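PDB 7A0Q: CrtC domain-containing protein from Fusarium vanettenii 77-13-4, which probably acts as a kievitone hydratase, a lyase that adds water to the antimicrobial plant isoflavonoid kievitone. Local coordinates for residues I237-A250 against E258-Y270. Sequence-based numbering, arbitrary orientation.
Sequences IFSDPFRNTETRFA and ETLVLPLEFTPIY. With NAG (2-acetamido-2-deoxy-beta-D-glucopyranose), chain C; NAG (2-acetamido-2-deoxy-beta-D-glucopyranose), chain B.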
loop_
_atom_site.group_PDB
_atom_site.type_symbol
_atom_site.label_atom_id
_atom_site.label_comp_id
_atom_site.label_asym_id
_atom_site.label_seq_id
_atom_site.Cartn_x
_atom_site.Cartn_y
_atom_site.Cartn_z
ATOM N N ILE A 237 3.405 12.063 -3.993
ATOM C CA ILE A 237 3.412 13.226 -4.891
ATOM C C ILE A 237 1.986 13.756 -4.988
ATOM O O ILE A 237 1.068 13.009 -5.340
ATOM C CB ILE A 237 3.950 12.877 -6.289
ATOM C CG1 ILE A 237 5.300 12.165 -6.195
ATOM C CG2 ILE A 237 4.072 14.144 -7.133
ATOM C CD1 ILE A 237 5.172 10.650 -6.225
ATOM N N PHE A 238 1.800 15.041 -4.682
ATOM C CA PHE A 238 0.491 15.684 -4.826
ATOM C C PHE A 238 0.666 17.179 -4.614
ATOM O O PHE A 238 1.658 17.628 -4.043
ATOM C CB PHE A 238 -0.564 15.127 -3.852
ATOM C CG PHE A 238 -0.153 15.185 -2.397
ATOM C CD1 PHE A 238 -0.351 16.338 -1.650
ATOM C CD2 PHE A 238 0.419 14.075 -1.775
ATOM C CE1 PHE A 238 0.016 16.408 -0.316
ATOM C CE2 PHE A 238 0.800 14.134 -0.429
ATOM C CZ PHE A 238 0.593 15.298 0.303
ATOM N N SER A 239 -0.324 17.942 -5.063
ATOM C CA SER A 239 -0.298 19.388 -4.879
ATOM C C SER A 239 -0.957 19.783 -3.567
ATOM O O SER A 239 -1.946 19.174 -3.141
ATOM C CB SER A 239 -1.014 20.085 -6.033
ATOM O OG SER A 239 -0.397 19.785 -7.267
ATOM N N ASP A 240 -0.409 20.819 -2.936
ATOM C CA ASP A 240 -1.007 21.418 -1.751
ATOM C C ASP A 240 -1.562 22.780 -2.148
ATOM O O ASP A 240 -0.808 23.763 -2.192
ATOM C CB ASP A 240 0.032 21.565 -0.632
ATOM C CG ASP A 240 -0.550 22.166 0.632
ATOM O OD1 ASP A 240 -1.680 22.704 0.595
ATOM O OD2 ASP A 240 0.119 22.102 1.683
ATOM N N PRO A 241 -2.863 22.899 -2.432
ATOM C CA PRO A 241 -3.422 24.202 -2.821
ATOM C C PRO A 241 -3.694 25.121 -1.647
ATOM O O PRO A 241 -4.040 26.291 -1.859
ATOM C CB PRO A 241 -4.729 23.819 -3.522
ATOM C CG PRO A 241 -5.159 22.579 -2.796
ATOM C CD PRO A 241 -3.880 21.833 -2.456
ATOM N N PHE A 242 -3.552 24.630 -0.421
ATOM C CA PHE A 242 -3.761 25.467 0.750
ATOM C C PHE A 242 -2.508 26.272 1.065
ATOM O O PHE A 242 -2.579 27.485 1.291
ATOM C CB PHE A 242 -4.189 24.587 1.929
ATOM C CG PHE A 242 -5.312 23.636 1.582
ATOM C CD1 PHE A 242 -6.638 24.064 1.591
ATOM C CD2 PHE A 242 -5.039 22.329 1.200
ATOM C CE1 PHE A 242 -7.672 23.190 1.254
ATOM C CE2 PHE A 242 -6.069 21.459 0.859
ATOM C CZ PHE A 242 -7.383 21.897 0.884
ATOM N N ARG A 243 -1.347 25.618 1.054
ATOM C CA ARG A 243 -0.069 26.304 1.165
ATOM C C ARG A 243 0.466 26.783 -0.172
ATOM O O ARG A 243 1.447 27.536 -0.190
ATOM C CB ARG A 243 0.973 25.382 1.792
ATOM C CG ARG A 243 0.716 25.054 3.214
ATOM C CD ARG A 243 1.773 24.053 3.650
ATOM N NE ARG A 243 1.698 23.786 5.072
ATOM C CZ ARG A 243 2.450 22.880 5.688
ATOM N NH1 ARG A 243 3.334 22.167 4.991
ATOM N NH2 ARG A 243 2.318 22.698 6.991
ATOM N N ASN A 244 -0.143 26.355 -1.279
ATOM C CA ASN A 244 0.339 26.630 -2.632
ATOM C C ASN A 244 1.786 26.167 -2.804
ATOM O O ASN A 244 2.691 26.942 -3.115
ATOM C CB ASN A 244 0.176 28.113 -2.983
ATOM C CG ASN A 244 -1.274 28.499 -3.165
ATOM O OD1 ASN A 244 -1.892 29.076 -2.269
ATOM N ND2 ASN A 244 -1.834 28.168 -4.323
ATOM N N THR A 245 1.984 24.865 -2.589
ATOM C CA THR A 245 3.265 24.203 -2.788
ATOM C C THR A 245 3.006 22.843 -3.420
ATOM O O THR A 245 1.871 22.366 -3.470
ATOM C CB THR A 245 4.034 24.007 -1.465
ATOM O OG1 THR A 245 3.211 23.284 -0.536
ATOM C CG2 THR A 245 4.448 25.354 -0.849
ATOM N N GLU A 246 4.075 22.205 -3.875
ATOM C CA GLU A 246 4.008 20.863 -4.439
ATOM C C GLU A 246 4.675 19.895 -3.474
ATOM O O GLU A 246 5.848 20.069 -3.124
ATOM C CB GLU A 246 4.687 20.800 -5.805
ATOM C CG GLU A 246 3.933 21.535 -6.920
ATOM C CD GLU A 246 2.544 20.955 -7.186
ATOM O OE1 GLU A 246 2.371 19.723 -7.071
ATOM O OE2 GLU A 246 1.624 21.738 -7.513
ATOM N N THR A 247 3.935 18.871 -3.053
ATOM C CA THR A 247 4.496 17.828 -2.207
ATOM C C THR A 247 5.077 16.728 -3.086
ATOM O O THR A 247 4.404 16.209 -3.982
ATOM C CB THR A 247 3.429 17.285 -1.255
ATOM O OG1 THR A 247 3.050 18.332 -0.349
ATOM C CG2 THR A 247 3.970 16.088 -0.452
ATOM N N ARG A 248 6.354 16.415 -2.875
ATOM C CA ARG A 248 7.020 15.420 -3.713
ATOM C C ARG A 248 8.206 14.896 -2.905
ATOM O O ARG A 248 9.268 15.524 -2.876
ATOM C CB ARG A 248 7.444 16.018 -5.057
ATOM C CG ARG A 248 8.067 17.419 -4.969
ATOM C CD ARG A 248 8.398 17.982 -6.352
ATOM N NE ARG A 248 9.051 19.290 -6.258
ATOM C CZ ARG A 248 10.355 19.473 -6.073
ATOM N NH1 ARG A 248 11.177 18.437 -5.955
ATOM N NH2 ARG A 248 10.845 20.703 -6.006
ATOM N N PHE A 249 8.007 13.769 -2.222
ATOM C CA PHE A 249 9.043 13.349 -1.287
ATOM C C PHE A 249 8.937 11.851 -1.032
ATOM O O PHE A 249 7.899 11.225 -1.253
ATOM C CB PHE A 249 8.972 14.140 0.035
ATOM C CG PHE A 249 7.959 13.612 1.030
ATOM C CD1 PHE A 249 6.594 13.659 0.759
ATOM C CD2 PHE A 249 8.380 13.066 2.237
ATOM C CE1 PHE A 249 5.662 13.172 1.697
ATOM C CE2 PHE A 249 7.466 12.589 3.166
ATOM C CZ PHE A 249 6.115 12.635 2.896
ATOM N N ALA A 250 10.055 11.289 -0.584
ATOM C CA ALA A 250 10.129 9.893 -0.189
ATOM C C ALA A 250 10.546 9.809 1.268
ATOM O O ALA A 250 11.422 10.558 1.717
ATOM C CB ALA A 250 11.131 9.121 -1.069
ATOM N N GLU A 258 17.364 3.447 10.291
ATOM C CA GLU A 258 17.725 4.723 9.667
ATOM C C GLU A 258 16.635 5.168 8.691
ATOM O O GLU A 258 16.138 4.371 7.892
ATOM C CB GLU A 258 19.070 4.586 8.949
ATOM C CG GLU A 258 20.235 4.257 9.892
ATOM C CD GLU A 258 21.412 3.605 9.182
ATOM O OE1 GLU A 258 21.499 3.699 7.935
ATOM O OE2 GLU A 258 22.248 2.995 9.879
ATOM N N THR A 259 16.247 6.441 8.763
ATOM C CA THR A 259 15.112 6.928 7.988
ATOM C C THR A 259 15.522 8.186 7.230
ATOM O O THR A 259 16.030 9.134 7.834
ATOM C CB THR A 259 13.907 7.211 8.903
ATOM O OG1 THR A 259 13.596 6.035 9.671
ATOM C CG2 THR A 259 12.672 7.593 8.088
ATOM N N LEU A 260 15.329 8.173 5.911
ATOM C CA LEU A 260 15.642 9.307 5.043
ATOM C C LEU A 260 14.349 9.983 4.609
ATOM O O LEU A 260 13.399 9.315 4.198
ATOM C CB LEU A 260 16.434 8.855 3.807
ATOM C CG LEU A 260 17.461 7.749 4.075
ATOM C CD1 LEU A 260 18.148 7.319 2.778
ATOM C CD2 LEU A 260 18.478 8.213 5.107
ATOM N N VAL A 261 14.309 11.307 4.706
ATOM C CA VAL A 261 13.164 12.093 4.256
ATOM C C VAL A 261 13.685 13.028 3.164
ATOM O O VAL A 261 14.369 14.021 3.446
ATOM C CB VAL A 261 12.517 12.854 5.415
ATOM C CG1 VAL A 261 11.260 13.578 4.934
ATOM C CG2 VAL A 261 12.201 11.860 6.562
ATOM N N LEU A 262 13.386 12.697 1.904
ATOM C CA LEU A 262 14.111 13.277 0.774
ATOM C C LEU A 262 13.147 13.824 -0.267
ATOM O O LEU A 262 12.164 13.165 -0.614
ATOM C CB LEU A 262 15.021 12.228 0.106
ATOM C CG LEU A 262 15.933 11.427 1.044
ATOM C CD1 LEU A 262 16.674 10.341 0.271
ATOM C CD2 LEU A 262 16.918 12.353 1.743
ATOM N N PRO A 263 13.402 15.024 -0.787
ATOM C CA PRO A 263 12.622 15.509 -1.931
ATOM C C PRO A 263 12.856 14.639 -3.156
ATOM O O PRO A 263 13.899 13.999 -3.301
ATOM C CB PRO A 263 13.163 16.929 -2.161
ATOM C CG PRO A 263 13.909 17.294 -0.921
ATOM C CD PRO A 263 14.426 15.989 -0.359
ATOM N N LEU A 264 11.883 14.648 -4.068
ATOM C CA LEU A 264 12.036 13.927 -5.329
ATOM C C LEU A 264 11.424 14.726 -6.476
ATOM O O LEU A 264 10.602 15.621 -6.277
ATOM C CB LEU A 264 11.416 12.514 -5.272
ATOM C CG LEU A 264 9.903 12.376 -5.074
ATOM C CD1 LEU A 264 9.103 12.553 -6.362
ATOM C CD2 LEU A 264 9.575 11.025 -4.438
ATOM N N GLU A 265 11.851 14.385 -7.686
ATOM C CA GLU A 265 11.244 14.882 -8.915
ATOM C C GLU A 265 10.450 13.749 -9.550
ATOM O O GLU A 265 10.959 12.632 -9.681
ATOM C CB GLU A 265 12.310 15.403 -9.885
ATOM C CG GLU A 265 13.117 16.557 -9.329
ATOM C CD GLU A 265 14.214 17.010 -10.275
ATOM O OE1 GLU A 265 14.234 16.539 -11.432
ATOM O OE2 GLU A 265 15.049 17.837 -9.854
ATOM N N PHE A 266 9.216 14.049 -9.958
ATOM C CA PHE A 266 8.252 13.059 -10.419
ATOM C C PHE A 266 7.900 13.342 -11.869
ATOM O O PHE A 266 7.532 14.471 -12.203
ATOM C CB PHE A 266 7.000 13.117 -9.535
ATOM C CG PHE A 266 5.789 12.409 -10.096
ATOM C CD1 PHE A 266 5.623 11.038 -9.933
ATOM C CD2 PHE A 266 4.772 13.134 -10.711
ATOM C CE1 PHE A 266 4.490 10.400 -10.417
ATOM C CE2 PHE A 266 3.638 12.499 -11.197
ATOM C CZ PHE A 266 3.492 11.138 -11.045
ATOM N N THR A 267 8.006 12.329 -12.723
ATOM C CA THR A 267 7.647 12.473 -14.135
ATOM C C THR A 267 6.711 11.345 -14.535
ATOM O O THR A 267 7.157 10.184 -14.644
ATOM C CB THR A 267 8.881 12.469 -15.031
ATOM O OG1 THR A 267 9.739 13.556 -14.668
ATOM C CG2 THR A 267 8.464 12.640 -16.504
ATOM N N PRO A 268 5.428 11.618 -14.751
ATOM C CA PRO A 268 4.544 10.584 -15.296
ATOM C C PRO A 268 4.710 10.503 -16.806
ATOM O O PRO A 268 4.818 11.522 -17.495
ATOM C CB PRO A 268 3.149 11.081 -14.906
ATOM C CG PRO A 268 3.297 12.590 -14.933
ATOM C CD PRO A 268 4.727 12.897 -14.534
ATOM N N ILE A 269 4.737 9.279 -17.321
ATOM C CA ILE A 269 5.017 9.030 -18.730
ATOM C C ILE A 269 3.797 8.374 -19.355
ATOM O O ILE A 269 3.298 7.362 -18.846
ATOM C CB ILE A 269 6.276 8.165 -18.907
ATOM C CG1 ILE A 269 7.487 8.897 -18.322
ATOM C CG2 ILE A 269 6.522 7.865 -20.385
ATOM C CD1 ILE A 269 8.695 8.032 -18.118
ATOM N N TYR A 270 3.315 8.958 -20.454
ATOM C CA TYR A 270 2.057 8.545 -21.059
ATOM C C TYR A 270 2.247 7.864 -22.413
ATOM O O TYR A 270 1.299 7.794 -23.202
ATOM C CB TYR A 270 1.116 9.741 -21.198
ATOM C CG TYR A 270 0.570 10.292 -19.894
ATOM C CD1 TYR A 270 1.316 11.179 -19.125
ATOM C CD2 TYR A 270 -0.698 9.945 -19.444
ATOM C CE1 TYR A 270 0.812 11.701 -17.939
ATOM C CE2 TYR A 270 -1.209 10.459 -18.263
ATOM C CZ TYR A 270 -0.449 11.334 -17.514
ATOM O OH TYR A 270 -0.962 11.841 -16.342
HETATM C C1 NAG C . -3.146 14.930 -10.349
HETATM C C2 NAG C . -1.828 14.406 -10.892
HETATM C C3 NAG C . -1.317 15.318 -12.009
HETATM C C4 NAG C . -2.382 15.578 -13.067
HETATM C C5 NAG C . -3.711 15.982 -12.444
HETATM C C6 NAG C . -4.841 15.975 -13.447
HETATM C C7 NAG C . -0.254 13.172 -9.461
HETATM C C8 NAG C . 0.802 13.293 -8.409
HETATM N N2 NAG C . -0.824 14.316 -9.844
HETATM O O3 NAG C . -0.178 14.705 -12.604
HETATM O O4 NAG C . -1.958 16.676 -13.868
HETATM O O5 NAG C . -4.088 15.052 -11.418
HETATM O O6 NAG C . -4.980 14.689 -14.036
HETATM O O7 NAG C . -0.592 12.088 -9.924
HETATM C C1 NAG B . -1.746 16.571 -15.219
HETATM C C2 NAG B . -1.830 17.980 -15.784
HETATM C C3 NAG B . -1.727 17.939 -17.303
HETATM C C4 NAG B . -0.481 17.171 -17.727
HETATM C C5 NAG B . -0.410 15.813 -17.024
HETATM C C6 NAG B . 0.909 15.111 -17.246
HETATM C C7 NAG B . -3.150 19.377 -14.257
HETATM C C8 NAG B . -4.491 19.976 -13.979
HETATM N N2 NAG B . -3.060 18.634 -15.367
HETATM O O3 NAG B . -1.665 19.274 -17.797
HETATM O O4 NAG B . -0.488 16.967 -19.135
HETATM O O5 NAG B . -0.542 15.985 -15.605
HETATM O O6 NAG B . 1.974 15.825 -16.634
HETATM O O7 NAG B . -2.187 19.557 -13.511
#
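I237 meets L264 and F266 where strand 259-270, slanting away from strand 245-250, passes the strand beyond it, 232-240. Its branched side chain straddles one face of the F266 ring: CG2 lies over CD2, while CD1 comes to 3.8 Å from F266 CD1. A beta-branched residue fits here because its two arms can span a flat ring. I237 CG1 lies 3.8 Å from L264 CD1, the side chains crossing at about a right angle. The acetamide methyl of the chain C glycan sugar touches I237 CG2.

At R248 the backbone pairing begins: its O receives L264 N at 3.0 Å. CG of R248 sits between the backbone N and the carbonyl carbon (chi1 43°), and from there the extended chain runs alongside L264 O; NH1 donates to that oxygen at 2.9 Å, from above the carbonyl plane but within the guanidinium plane. Arginine suits this exposed margin, since its long chain reaches the carbonyl that its own backbone N, where the strands part, is too far away to meet.

F249 forms a non-hydrogen-bonded pair with P263, where proline's missing N-H costs no bond to the partner strand; the F249 side chain lies beside that of V261, pointing the same way, with CD2 4.0 Å from V261 CG1. A250 continues the pairing, with L262, through two nearly straight bonds, A250 N to L262 O at 2.8 Å and L262 N to A250 O at 2.9 Å, its small methyl leaving room for L264 CD2. This is an antiparallel beta hairpin whose strands splay apart, in the eight-stranded up-and-down barrel of a lipocalin-like domain.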